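Side-chain contacts in ribonucleoside-diphosphate reductase small chain 2 (Saccharomyces cerevisiae, PDB 1JK0), which supports deoxyribonucleotide synthesis by ribonucleotide reductase, being required for correct folding of its partner small subunit RNR2 and for assembly with the large subunits: residues K50-S55 with K114-F119; N125-V130 with R218-Y223; A161-R166 with L179-A184; G192-M197 with M211-I216; L229-A232 with T236-N239. One frame throughout, in Å; residues are numbered along the deposited sequence.

Contact 1: residues K50-S55 with K114-F119; sequences KKVEAS and KSFYGF
Val52 packs against Phe116 and Phe119 where helix 43-54 lies beside helix 111-138 in the all-helical, ferritin-like fold of the small chain. The two segments run in nearly the same direction, 28° apart. The tight part is built on the branches of Val52. Its CG1 meets Phe116 CE2 at 3.6 Å, and the two side chains cross at about a right angle. CG2 goes to the other ring, 3.5 Å from Phe119 CD2. Phe119 has CG anti to its backbone N (chi1 -158°). This brings the ring against the Val52-Glu53 backbone, with Glu53 N over one face. Its CZ ends 3.5 Å from Glu53 CA. An alanine at Phe119 is likely to open a gap beside Val52 CG2 and leave the Glu53 backbone without its aromatic cover. The looser side is polar. The Glu53 carboxylate turns from segment 114-119 and forms a salt bridge with Lys50 NZ at 3.2 Å. Lys50 is partly exposed and also pairs with acidic side chains of the partner protein chain. At the end of the helix, Ser55 OG and Ser55 N both donate to Val52 O, from the same face of that carbonyl; the OG bond is 3.0 Å.

Contact 2: residues N125-V130 with R218-Y223; sequences NIYSEV and RDRGAY
The rings of Tyr127 and Tyr223 approach from opposite directions and meet edge to edge. Tyr223 CE1 lies in the plane of the Tyr127 ring, 3.9 Å from Tyr127 CE1, which in turn lies in the plane of the Tyr223 ring. One face of Tyr223 carries the backbone Asp219 O, offset toward the rim. The ring of Trp57 also meets that of Tyr127, with planes about 25° apart. Asp219 OD2 is near the plane of the Tyr127 ring. Arg220 stands nearly upright to that ring, with planes 86° apart, and its NH1 is 3.4 Å from Tyr127 CD1. The chain of Arg220 bends at chi2, which brings the guanidinium alongside the phenol. Its main polar partner is Glu124, by a salt bridge from NE.

The Tyr127 hydroxyl is modelled as a donor to Asp219 OD2, but the length is too short to trust. The same OD2 accepts from Trp57 NE1. Asp219 OD1 binds Arg218 NH2 at 2.6 Å, on the syn side. A leucine in place of Arg220 would lack the guanidinium and would probably leave Glu124 without this charged mate. The segments belong to helices 111-138 and 207-232 of the ferritin-like bundle. They run roughly antiparallel, 151° apart, with axes 13.0 Å from each other, and long side chains bridge the distance. Tyr131, the predicted active-site residue, lies close to Arg220. Two charged groups thus flank Tyr127: Arg220 pairs with Glu124, while buried Asp219 is held through both oxygens by Trp57 and Arg218, consistent with a fixed carboxylate.

Contact 3: residues A161-R166 with L179-A184; sequences AAFIER and LVAFAA
Phe163 reaches from helix 155-166 to two alanines of helix 175-188. Its CZ touches Ala184 CB at 3.8 Å, and its CE1 lies 4.1 Å from Ala181 CB. The backbone also takes part: Ala181 O sits in the plane of the ring, at its edge, 3.9 Å from Phe163 CE1. There are no hydrogen bonds between the two segments. The contact is small and mostly apolar, a single ring end set against methyl groups. Alanines at both positions leave helix 175-188 with a short-sided surface where the ring end arrives.

The ring gets there through its first torsion. At chi1 176° the ring points directly away from the Phe163 amide nitrogen, off its own helix and toward helix 175-188. Trp167, the residue after Arg166, meets the Phe163 ring at about 60° and also touches Ala181. It thus touches a residue of each segment. On the Phe163 side, Ile246, Ala250 and Ile253 of helix 240-258 pack on the ring. Arg166 bridges to Glu249 of that same helix by a salt bridge. Other residues of segment 179-184 pack against helix 207-232 and helix 101-107, so in the ferritin-like helical fold helix 175-188 lies between these helices and helix 155-166.

Contact 4: residues G192-M197 with M211-I216; sequences GNYASM and MANRNI
Asn213 points its amide at Tyr194 and Met197 between helices 207-232 and 191-200. With chi1 at -171°, its CG stands opposite the backbone N, and the amide extends from its helix toward the other one. There Asn213 OD1 lies in the plane of the Tyr194 ring, at its edge, 3.5 Å from Tyr194 CD2. The ring and amide planes are 47° apart. The same OD1 is 3.7 Å from Met197 CB. No hydrogen bond links the segments.

The Tyr194 ring is set opposite its own carbonyl carbon (chi1 -43°). It runs along the neighbouring helix toward Ile216, whose CG2 branch lies 3.9 Å from Tyr194 CE2. These two side chains cross at about a right angle. Met197 touches Asn213 with CB alone. Its chain bends at chi2 and chi3, and the thioether turns away toward Tyr81 and Leu85 of helix 78-89. Ile216 also packs on Tyr127 and on Tyr131, the predicted active-site residue. The two segments run roughly antiparallel, 144° apart, as neighbouring helices of the ferritin-like bundle in the ribonucleotide reductase small-chain family.

Contact 5: residues L229-A232 with T236-N239; sequences LLFA and TKPN
Phe231 lays its ring end against Lys237 and Pro238. The aliphatic part of the lysine does most of the touching on one side: Lys237 CD is 3.3 Å from Phe231 CE2, and Lys237 CE follows at 3.8 Å from the same atom. Pro238 comes at the edge of the ring, near its plane. Its CD lies 3.5 Å from Phe231 CE1 and equally far from Phe231 CZ, and the two side chains point at each other from opposite directions. The first torsion of Phe231 (chi1 -174°) turns the ring away from its backbone N and sends it off the end of its helix toward the loop.

The contact belongs to a helix-loop-helix connection within the all-helical small-chain fold. Segment 229-232 is the last turn of helix 207-232. Residues 236-239 form the end of the short loop that folds back over this helix and leads into helix 240-258, and Asn239 holds the N-cap position of that helix.

Lys237 bends at chi2 (-84°) and again at chi4, and so turns its amino group back to the end of the helix. It also touches a crystal neighbour, so lattice packing may influence its position. NZ donates to Leu234 O, its main partner. A second, weak bond runs from Lys237 NZ to Ala232 O at 3.4 Å. A positive group near these carbonyls would probably be well placed for the negative end of the helix dipole. Lys237 and Ala232 are exposed, while Phe231 and Pro238 are buried. Ala176 of helix 175-188 touches both buried residues, and Phe289 meets the Phe231 ring edge-to-face.

From the N terminus, contact 1 closes first, as the start of helix 111-138 comes back alongside helix 43-54. Further along that long helix contact 2 opens, and it closes on helix 207-232. Contacts 3 and 4 both nest in this loop, one after the other. Contact 3 joins helices 155-166 and 175-188, and contact 4 joins helix 191-200 to helix 207-232. Contact 5 follows as a short closure at the end of helix 207-232. No two contacts cross. Helix 207-232 serves contacts 2, 4 and 5. Contacts 1 and 2 touch through Phe116 and Tyr223, and contacts 3 and 5 through Val180 and Phe231.

Contact 1: residues K50-S55 with K114-F119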
# COMPACT_ATOMS: atom_id res chain seq x y z
N LYS B 50 -8.47 -8.19 -10.26
CA LYS B 50 -9.86 -8.30 -9.81
C LYS B 50 -10.15 -9.68 -9.25
O LYS B 50 -10.87 -9.84 -8.27
CB LYS B 50 -10.83 -8.01 -10.95
CG LYS B 50 -10.87 -6.54 -11.30
CD LYS B 50 -11.34 -5.72 -10.09
CE LYS B 50 -11.14 -4.23 -10.28
NZ LYS B 50 -11.73 -3.51 -9.12
N LYS B 51 -9.54 -10.68 -9.87
CA LYS B 51 -9.75 -12.04 -9.44
C LYS B 51 -9.19 -12.31 -8.04
O LYS B 51 -9.84 -12.99 -7.24
CB LYS B 51 -9.14 -13.00 -10.46
CG LYS B 51 -9.60 -14.43 -10.30
CD LYS B 51 -8.93 -15.38 -11.28
CE LYS B 51 -9.46 -16.79 -11.09
NZ LYS B 51 -10.94 -16.84 -11.33
N VAL B 52 -8.00 -11.80 -7.72
CA VAL B 52 -7.48 -12.04 -6.38
C VAL B 52 -8.18 -11.12 -5.39
O VAL B 52 -8.34 -11.49 -4.23
CB VAL B 52 -5.92 -11.87 -6.29
CG1 VAL B 52 -5.24 -12.77 -7.29
CG2 VAL B 52 -5.52 -10.43 -6.51
N GLU B 53 -8.60 -9.94 -5.84
CA GLU B 53 -9.29 -8.98 -4.97
C GLU B 53 -10.61 -9.60 -4.48
O GLU B 53 -11.01 -9.40 -3.34
CB GLU B 53 -9.58 -7.66 -5.71
CG GLU B 53 -9.96 -6.46 -4.80
CD GLU B 53 -10.45 -5.22 -5.57
OE1 GLU B 53 -10.23 -5.12 -6.79
OE2 GLU B 53 -11.06 -4.32 -4.94
N ALA B 54 -11.28 -10.36 -5.34
CA ALA B 54 -12.54 -10.99 -4.97
C ALA B 54 -12.38 -12.12 -3.96
O ALA B 54 -13.32 -12.42 -3.22
CB ALA B 54 -13.23 -11.53 -6.21
N SER B 55 -11.21 -12.74 -3.92
CA SER B 55 -10.96 -13.85 -3.00
C SER B 55 -10.42 -13.43 -1.64
O SER B 55 -10.12 -14.28 -0.80
CB SER B 55 -9.96 -14.82 -3.62
OG SER B 55 -8.61 -14.34 -3.50
N LYS B 114 0.83 -2.83 -10.45
CA LYS B 114 1.16 -2.47 -9.08
C LYS B 114 0.00 -2.74 -8.14
O LYS B 114 0.20 -2.97 -6.95
CB LYS B 114 1.57 -1.01 -9.00
CG LYS B 114 2.84 -0.69 -9.73
CD LYS B 114 3.05 0.82 -9.78
CE LYS B 114 4.11 1.17 -10.82
NZ LYS B 114 5.46 0.65 -10.46
N SER B 115 -1.22 -2.70 -8.65
CA SER B 115 -2.36 -2.99 -7.79
C SER B 115 -2.33 -4.48 -7.43
O SER B 115 -2.55 -4.85 -6.27
CB SER B 115 -3.66 -2.66 -8.51
OG SER B 115 -3.69 -1.28 -8.83
N PHE B 116 -2.03 -5.32 -8.41
CA PHE B 116 -1.99 -6.75 -8.16
C PHE B 116 -0.91 -7.06 -7.12
O PHE B 116 -1.14 -7.82 -6.18
CB PHE B 116 -1.71 -7.54 -9.45
CG PHE B 116 -1.67 -9.03 -9.25
CD1 PHE B 116 -0.62 -9.63 -8.58
CD2 PHE B 116 -2.73 -9.83 -9.66
CE1 PHE B 116 -0.62 -11.00 -8.31
CE2 PHE B 116 -2.75 -11.19 -9.40
CZ PHE B 116 -1.70 -11.78 -8.72
N TYR B 117 0.26 -6.44 -7.28
CA TYR B 117 1.38 -6.64 -6.37
C TYR B 117 1.11 -6.14 -4.96
O TYR B 117 1.45 -6.83 -3.98
CB TYR B 117 2.65 -5.98 -6.93
CG TYR B 117 3.35 -6.85 -7.95
CD1 TYR B 117 3.45 -8.23 -7.75
CD2 TYR B 117 3.92 -6.30 -9.10
CE1 TYR B 117 4.08 -9.05 -8.65
CE2 TYR B 117 4.57 -7.12 -10.02
CZ TYR B 117 4.65 -8.50 -9.79
OH TYR B 117 5.32 -9.34 -10.66
N GLY B 118 0.51 -4.96 -4.85
CA GLY B 118 0.20 -4.42 -3.55
C GLY B 118 -0.74 -5.35 -2.80
O GLY B 118 -0.72 -5.43 -1.56
N PHE B 119 -1.56 -6.07 -3.56
CA PHE B 119 -2.52 -6.99 -2.98
C PHE B 119 -1.82 -8.24 -2.52
O PHE B 119 -2.11 -8.78 -1.44
CB PHE B 119 -3.58 -7.37 -3.99
CG PHE B 119 -4.85 -7.85 -3.38
CD1 PHE B 119 -5.75 -6.94 -2.86
CD2 PHE B 119 -5.13 -9.20 -3.29
CE1 PHE B 119 -6.93 -7.37 -2.26
CE2 PHE B 119 -6.31 -9.64 -2.69
CZ PHE B 119 -7.21 -8.72 -2.17

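Contact 2: residues N125-V130 with R218-Y223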
# COMPACT_ATOMS: atom_id res chain seq x y z
N ASN B 125 0.96 -11.14 4.43
CA ASN B 125 0.98 -10.84 5.85
C ASN B 125 -0.11 -11.58 6.58
O ASN B 125 0.06 -11.94 7.75
CB ASN B 125 0.86 -9.34 6.08
CG ASN B 125 2.11 -8.61 5.65
OD1 ASN B 125 3.21 -9.16 5.74
ND2 ASN B 125 1.96 -7.36 5.19
N ILE B 126 -1.23 -11.82 5.91
CA ILE B 126 -2.33 -12.55 6.52
C ILE B 126 -1.89 -14.03 6.63
O ILE B 126 -2.20 -14.70 7.62
CB ILE B 126 -3.60 -12.43 5.66
CG1 ILE B 126 -4.12 -10.98 5.72
CG2 ILE B 126 -4.68 -13.41 6.14
CD1 ILE B 126 -5.28 -10.66 4.78
N TYR B 127 -1.16 -14.52 5.63
CA TYR B 127 -0.68 -15.90 5.67
C TYR B 127 0.27 -16.00 6.86
O TYR B 127 0.18 -16.91 7.67
CB TYR B 127 0.07 -16.28 4.38
CG TYR B 127 -0.73 -16.12 3.11
CD1 TYR B 127 -0.09 -15.92 1.88
CD2 TYR B 127 -2.13 -16.13 3.13
CE1 TYR B 127 -0.82 -15.73 0.72
CE2 TYR B 127 -2.86 -15.93 1.97
CZ TYR B 127 -2.21 -15.73 0.77
OH TYR B 127 -2.95 -15.48 -0.37
N SER B 128 1.18 -15.03 6.97
CA SER B 128 2.15 -15.02 8.04
C SER B 128 1.46 -15.00 9.40
O SER B 128 2.04 -15.41 10.40
CB SER B 128 3.07 -13.82 7.87
OG SER B 128 4.30 -14.01 8.58
N GLU B 129 0.21 -14.52 9.45
CA GLU B 129 -0.54 -14.48 10.70
C GLU B 129 -1.23 -15.81 10.94
O GLU B 129 -1.09 -16.39 12.01
CB GLU B 129 -1.63 -13.40 10.69
CG GLU B 129 -2.36 -13.31 12.04
CD GLU B 129 -3.55 -12.37 12.05
OE1 GLU B 129 -3.48 -11.30 11.42
OE2 GLU B 129 -4.55 -12.69 12.71
N VAL B 130 -2.00 -16.28 9.97
CA VAL B 130 -2.68 -17.54 10.15
C VAL B 130 -1.66 -18.61 10.54
O VAL B 130 -1.90 -19.37 11.47
CB VAL B 130 -3.49 -17.95 8.89
CG1 VAL B 130 -2.68 -17.73 7.66
CG2 VAL B 130 -3.90 -19.40 8.98
N ARG B 218 -4.38 -21.77 -3.37
CA ARG B 218 -5.09 -21.14 -4.48
C ARG B 218 -4.46 -19.78 -4.86
O ARG B 218 -4.22 -19.50 -6.04
CB ARG B 218 -6.57 -20.93 -4.11
CG ARG B 218 -7.42 -20.42 -5.27
CD ARG B 218 -8.63 -19.66 -4.76
NE ARG B 218 -8.19 -18.67 -3.78
CZ ARG B 218 -8.64 -18.60 -2.54
NH1 ARG B 218 -9.56 -19.45 -2.13
NH2 ARG B 218 -8.15 -17.70 -1.70
N ASP B 219 -4.17 -18.96 -3.85
CA ASP B 219 -3.58 -17.65 -4.06
C ASP B 219 -2.14 -17.76 -4.56
O ASP B 219 -1.71 -16.98 -5.42
CB ASP B 219 -3.60 -16.83 -2.77
CG ASP B 219 -4.98 -16.72 -2.17
OD1 ASP B 219 -5.97 -16.98 -2.90
OD2 ASP B 219 -5.08 -16.34 -0.98
N ARG B 220 -1.40 -18.71 -4.00
CA ARG B 220 -0.01 -18.88 -4.41
C ARG B 220 -0.00 -19.27 -5.88
O ARG B 220 0.87 -18.86 -6.65
CB ARG B 220 0.67 -19.94 -3.54
CG ARG B 220 0.98 -19.47 -2.11
CD ARG B 220 2.07 -18.41 -2.12
NE ARG B 220 2.29 -17.75 -0.83
CZ ARG B 220 2.64 -18.37 0.30
NH1 ARG B 220 2.82 -17.66 1.40
NH2 ARG B 220 2.79 -19.69 0.33
N GLY B 221 -1.00 -20.05 -6.27
CA GLY B 221 -1.10 -20.46 -7.65
C GLY B 221 -1.29 -19.23 -8.52
O GLY B 221 -0.58 -19.06 -9.52
N ALA B 222 -2.24 -18.38 -8.13
CA ALA B 222 -2.52 -17.14 -8.86
C ALA B 222 -1.28 -16.27 -8.90
O ALA B 222 -0.91 -15.77 -9.96
CB ALA B 222 -3.65 -16.38 -8.22
N TYR B 223 -0.62 -16.07 -7.76
CA TYR B 223 0.58 -15.24 -7.75
C TYR B 223 1.63 -15.81 -8.71
O TYR B 223 2.43 -15.05 -9.27
CB TYR B 223 1.17 -15.10 -6.34
CG TYR B 223 0.23 -14.57 -5.28
CD1 TYR B 223 0.40 -14.92 -3.94
CD2 TYR B 223 -0.85 -13.75 -5.60
CE1 TYR B 223 -0.47 -14.48 -2.96
CE2 TYR B 223 -1.72 -13.30 -4.62
CZ TYR B 223 -1.53 -13.68 -3.31
OH TYR B 223 -2.40 -13.29 -2.32

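Contact 3: residues A161-R166 with L179-A184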
# COMPACT_ATOMS: atom_id res chain seq x y z
N ALA B 161 18.21 -19.74 -0.70
CA ALA B 161 18.68 -18.37 -0.76
C ALA B 161 19.66 -18.16 -1.92
O ALA B 161 19.75 -17.06 -2.46
CB ALA B 161 19.33 -17.99 0.56
N ALA B 162 20.39 -19.21 -2.29
CA ALA B 162 21.37 -19.12 -3.37
C ALA B 162 20.68 -19.00 -4.72
O ALA B 162 21.13 -18.25 -5.59
CB ALA B 162 22.29 -20.34 -3.36
N PHE B 163 19.60 -19.76 -4.88
CA PHE B 163 18.82 -19.74 -6.11
C PHE B 163 18.37 -18.31 -6.39
O PHE B 163 18.61 -17.77 -7.46
CB PHE B 163 17.63 -20.69 -5.97
CG PHE B 163 16.70 -20.69 -7.15
CD1 PHE B 163 15.57 -19.89 -7.16
CD2 PHE B 163 16.95 -21.51 -8.24
CE1 PHE B 163 14.69 -19.90 -8.23
CE2 PHE B 163 16.08 -21.53 -9.32
CZ PHE B 163 14.94 -20.73 -9.31
N ILE B 164 17.72 -17.69 -5.41
CA ILE B 164 17.27 -16.32 -5.58
C ILE B 164 18.49 -15.41 -5.78
O ILE B 164 18.39 -14.34 -6.37
CB ILE B 164 16.46 -15.83 -4.34
CG1 ILE B 164 15.21 -16.70 -4.18
CG2 ILE B 164 16.07 -14.37 -4.51
CD1 ILE B 164 14.34 -16.32 -2.99
N GLU B 165 19.65 -15.87 -5.30
CA GLU B 165 20.88 -15.10 -5.44
C GLU B 165 21.46 -15.27 -6.84
O GLU B 165 22.32 -14.49 -7.27
CB GLU B 165 21.91 -15.57 -4.41
CG GLU B 165 23.22 -14.81 -4.48
CD GLU B 165 23.06 -13.35 -4.12
OE1 GLU B 165 23.60 -12.49 -4.85
OE2 GLU B 165 22.40 -13.07 -3.10
N ARG B 166 20.98 -16.28 -7.55
CA ARG B 166 21.46 -16.60 -8.89
C ARG B 166 20.75 -15.87 -10.03
O ARG B 166 21.38 -15.14 -10.80
CB ARG B 166 21.38 -18.12 -9.11
CG ARG B 166 22.22 -18.65 -10.26
CD ARG B 166 22.01 -20.16 -10.49
NE ARG B 166 22.39 -20.98 -9.35
CZ ARG B 166 21.55 -21.39 -8.39
NH1 ARG B 166 20.27 -21.05 -8.43
NH2 ARG B 166 22.00 -22.14 -7.39
N LEU B 179 11.58 -13.23 -13.87
CA LEU B 179 10.18 -13.61 -13.81
C LEU B 179 10.06 -15.12 -13.64
O LEU B 179 9.42 -15.59 -12.71
CB LEU B 179 9.46 -13.14 -15.08
CG LEU B 179 8.28 -12.17 -14.93
CD1 LEU B 179 8.44 -11.24 -13.75
CD2 LEU B 179 8.17 -11.39 -16.21
N VAL B 180 10.70 -15.87 -14.53
CA VAL B 180 10.65 -17.33 -14.46
C VAL B 180 11.12 -17.84 -13.08
O VAL B 180 10.50 -18.72 -12.49
CB VAL B 180 11.50 -17.98 -15.57
CG1 VAL B 180 11.38 -19.49 -15.51
CG2 VAL B 180 11.04 -17.48 -16.94
N ALA B 181 12.20 -17.26 -12.56
CA ALA B 181 12.71 -17.65 -11.25
C ALA B 181 11.65 -17.36 -10.19
O ALA B 181 11.35 -18.21 -9.34
CB ALA B 181 13.97 -16.87 -10.93
N PHE B 182 11.10 -16.15 -10.24
CA PHE B 182 10.09 -15.74 -9.28
C PHE B 182 8.95 -16.77 -9.21
O PHE B 182 8.51 -17.13 -8.12
CB PHE B 182 9.53 -14.36 -9.67
CG PHE B 182 8.73 -13.70 -8.59
CD1 PHE B 182 7.60 -12.95 -8.90
CD2 PHE B 182 9.11 -13.83 -7.25
CE1 PHE B 182 6.86 -12.33 -7.89
CE2 PHE B 182 8.38 -13.21 -6.23
CZ PHE B 182 7.25 -12.46 -6.55
N ALA B 183 8.50 -17.25 -10.37
CA ALA B 183 7.43 -18.24 -10.41
C ALA B 183 7.86 -19.56 -9.78
O ALA B 183 7.06 -20.25 -9.16
CB ALA B 183 6.99 -18.48 -11.85
N ALA B 184 9.13 -19.91 -9.99
CA ALA B 184 9.69 -21.12 -9.41
C ALA B 184 9.52 -20.96 -7.91
O ALA B 184 8.94 -21.81 -7.25
CB ALA B 184 11.17 -21.25 -9.76

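Contact 4: residues G192-M197 with M211-I216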
# COMPACT_ATOMS: atom_id res chain seq x y z
N GLY B 192 5.68 -28.85 -2.16
CA GLY B 192 5.75 -29.99 -1.27
C GLY B 192 4.88 -29.77 -0.05
O GLY B 192 4.08 -30.63 0.31
N ASN B 193 5.02 -28.60 0.57
CA ASN B 193 4.24 -28.24 1.76
C ASN B 193 2.76 -28.52 1.55
O ASN B 193 2.18 -29.40 2.19
CB ASN B 193 4.41 -26.75 2.08
CG ASN B 193 5.87 -26.35 2.30
OD1 ASN B 193 6.75 -26.68 1.49
ND2 ASN B 193 6.13 -25.62 3.39
N TYR B 194 2.14 -27.77 0.64
CA TYR B 194 0.72 -27.92 0.35
C TYR B 194 0.37 -29.37 0.03
O TYR B 194 -0.62 -29.91 0.51
CB TYR B 194 0.32 -27.03 -0.82
CG TYR B 194 0.91 -25.64 -0.75
CD1 TYR B 194 1.67 -25.13 -1.80
CD2 TYR B 194 0.73 -24.83 0.38
CE1 TYR B 194 2.23 -23.86 -1.75
CE2 TYR B 194 1.28 -23.55 0.44
CZ TYR B 194 2.03 -23.08 -0.62
OH TYR B 194 2.59 -21.82 -0.58
N ALA B 195 1.20 -30.00 -0.80
CA ALA B 195 0.99 -31.39 -1.18
C ALA B 195 0.83 -32.24 0.07
O ALA B 195 -0.02 -33.14 0.13
CB ALA B 195 2.16 -31.87 -2.02
N SER B 196 1.64 -31.94 1.08
CA SER B 196 1.61 -32.68 2.35
C SER B 196 0.34 -32.44 3.13
O SER B 196 -0.39 -33.38 3.45
CB SER B 196 2.79 -32.29 3.22
OG SER B 196 4.02 -32.50 2.54
N MET B 197 0.09 -31.17 3.44
CA MET B 197 -1.09 -30.78 4.20
C MET B 197 -2.39 -31.17 3.51
O MET B 197 -3.40 -31.39 4.17
CB MET B 197 -1.07 -29.28 4.47
CG MET B 197 0.03 -28.85 5.43
SD MET B 197 0.01 -29.80 6.97
CE MET B 197 1.52 -30.75 6.80
N MET B 211 -8.82 -25.45 5.31
CA MET B 211 -9.30 -24.28 4.58
C MET B 211 -8.15 -23.30 4.36
O MET B 211 -7.97 -22.76 3.27
CB MET B 211 -10.42 -23.57 5.35
CG MET B 211 -11.12 -22.45 4.58
SD MET B 211 -12.16 -21.39 5.63
CE MET B 211 -13.76 -22.23 5.57
N ALA B 212 -7.36 -23.09 5.41
CA ALA B 212 -6.21 -22.19 5.34
C ALA B 212 -5.27 -22.67 4.25
O ALA B 212 -4.72 -21.86 3.51
CB ALA B 212 -5.48 -22.15 6.67
N ASN B 213 -5.08 -23.98 4.15
CA ASN B 213 -4.19 -24.51 3.13
C ASN B 213 -4.82 -24.41 1.76
O ASN B 213 -4.18 -23.98 0.81
CB ASN B 213 -3.84 -25.97 3.42
CG ASN B 213 -2.73 -26.50 2.51
OD1 ASN B 213 -1.57 -26.12 2.65
ND2 ASN B 213 -3.10 -27.36 1.57
N ARG B 214 -6.08 -24.80 1.64
CA ARG B 214 -6.76 -24.73 0.35
C ARG B 214 -6.58 -23.32 -0.25
O ARG B 214 -6.27 -23.17 -1.43
CB ARG B 214 -8.25 -25.05 0.52
CG ARG B 214 -8.99 -25.42 -0.76
CD ARG B 214 -10.45 -25.88 -0.50
NE ARG B 214 -10.53 -26.94 0.52
CZ ARG B 214 -10.83 -26.73 1.80
NH1 ARG B 214 -11.08 -25.51 2.25
NH2 ARG B 214 -10.83 -27.75 2.66
N ASN B 215 -6.76 -22.30 0.59
CA ASN B 215 -6.65 -20.89 0.17
C ASN B 215 -5.27 -20.43 -0.27
O ASN B 215 -5.11 -19.88 -1.36
CB ASN B 215 -7.08 -19.96 1.30
CG ASN B 215 -8.54 -20.07 1.62
OD1 ASN B 215 -9.35 -20.43 0.76
ND2 ASN B 215 -8.90 -19.74 2.85
N ILE B 216 -4.30 -20.59 0.61
CA ILE B 216 -2.94 -20.17 0.34
C ILE B 216 -2.49 -20.80 -0.98
O ILE B 216 -1.90 -20.13 -1.83
CB ILE B 216 -2.01 -20.58 1.52
CG1 ILE B 216 -2.47 -19.87 2.80
CG2 ILE B 216 -0.56 -20.23 1.21
CD1 ILE B 216 -1.67 -20.21 4.04

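Contact 5: residues L229-A232 with T236-N239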
# COMPACT_ATOMS: atom_id res chain seq x y z
N LEU B 229 1.76 -14.68 -16.74
CA LEU B 229 0.99 -13.73 -17.52
C LEU B 229 1.87 -12.57 -17.97
O LEU B 229 1.77 -12.11 -19.10
CB LEU B 229 -0.18 -13.20 -16.70
CG LEU B 229 -0.86 -11.98 -17.33
CD1 LEU B 229 -1.34 -12.34 -18.72
CD2 LEU B 229 -2.01 -11.54 -16.46
N LEU B 230 2.72 -12.08 -17.08
CA LEU B 230 3.61 -10.98 -17.45
C LEU B 230 4.55 -11.51 -18.51
O LEU B 230 4.59 -11.00 -19.64
CB LEU B 230 4.40 -10.48 -16.24
CG LEU B 230 3.53 -9.81 -15.18
CD1 LEU B 230 4.40 -9.33 -14.04
CD2 LEU B 230 2.77 -8.64 -15.81
N PHE B 231 5.28 -12.56 -18.16
CA PHE B 231 6.21 -13.18 -19.09
C PHE B 231 5.56 -13.28 -20.47
O PHE B 231 6.11 -12.79 -21.46
CB PHE B 231 6.58 -14.58 -18.60
CG PHE B 231 7.65 -15.24 -19.42
CD1 PHE B 231 9.00 -14.92 -19.21
CD2 PHE B 231 7.33 -16.14 -20.42
CE1 PHE B 231 9.99 -15.50 -19.99
CE2 PHE B 231 8.31 -16.73 -21.21
CZ PHE B 231 9.64 -16.41 -20.99
N ALA B 232 4.39 -13.90 -20.53
CA ALA B 232 3.68 -14.06 -21.79
C ALA B 232 3.62 -12.78 -22.61
O ALA B 232 3.67 -12.82 -23.83
CB ALA B 232 2.28 -14.56 -21.52
N THR B 236 10.40 -10.10 -26.11
CA THR B 236 11.67 -10.78 -26.24
C THR B 236 11.76 -11.83 -25.13
O THR B 236 12.01 -11.49 -23.97
CB THR B 236 12.84 -9.79 -26.06
OG1 THR B 236 12.49 -8.54 -26.68
CG2 THR B 236 14.11 -10.32 -26.69
N LYS B 237 11.55 -13.10 -25.48
CA LYS B 237 11.64 -14.16 -24.49
C LYS B 237 13.11 -14.60 -24.41
O LYS B 237 13.86 -14.40 -25.36
CB LYS B 237 10.78 -15.35 -24.90
CG LYS B 237 9.33 -15.01 -25.25
CD LYS B 237 8.46 -14.94 -24.02
CE LYS B 237 6.99 -15.10 -24.37
NZ LYS B 237 6.51 -14.06 -25.31
N PRO B 238 13.53 -15.17 -23.28
CA PRO B 238 14.92 -15.62 -23.17
C PRO B 238 15.01 -17.00 -23.81
O PRO B 238 13.97 -17.54 -24.21
CB PRO B 238 15.14 -15.66 -21.67
CG PRO B 238 13.80 -16.16 -21.19
CD PRO B 238 12.81 -15.36 -22.01
N ASN B 239 16.21 -17.57 -23.91
CA ASN B 239 16.37 -18.88 -24.55
C ASN B 239 15.60 -19.97 -23.84
O ASN B 239 15.63 -20.07 -22.61
CB ASN B 239 17.85 -19.27 -24.60
CG ASN B 239 18.15 -20.24 -25.73
OD1 ASN B 239 18.46 -19.83 -26.85
ND2 ASN B 239 18.03 -21.54 -25.46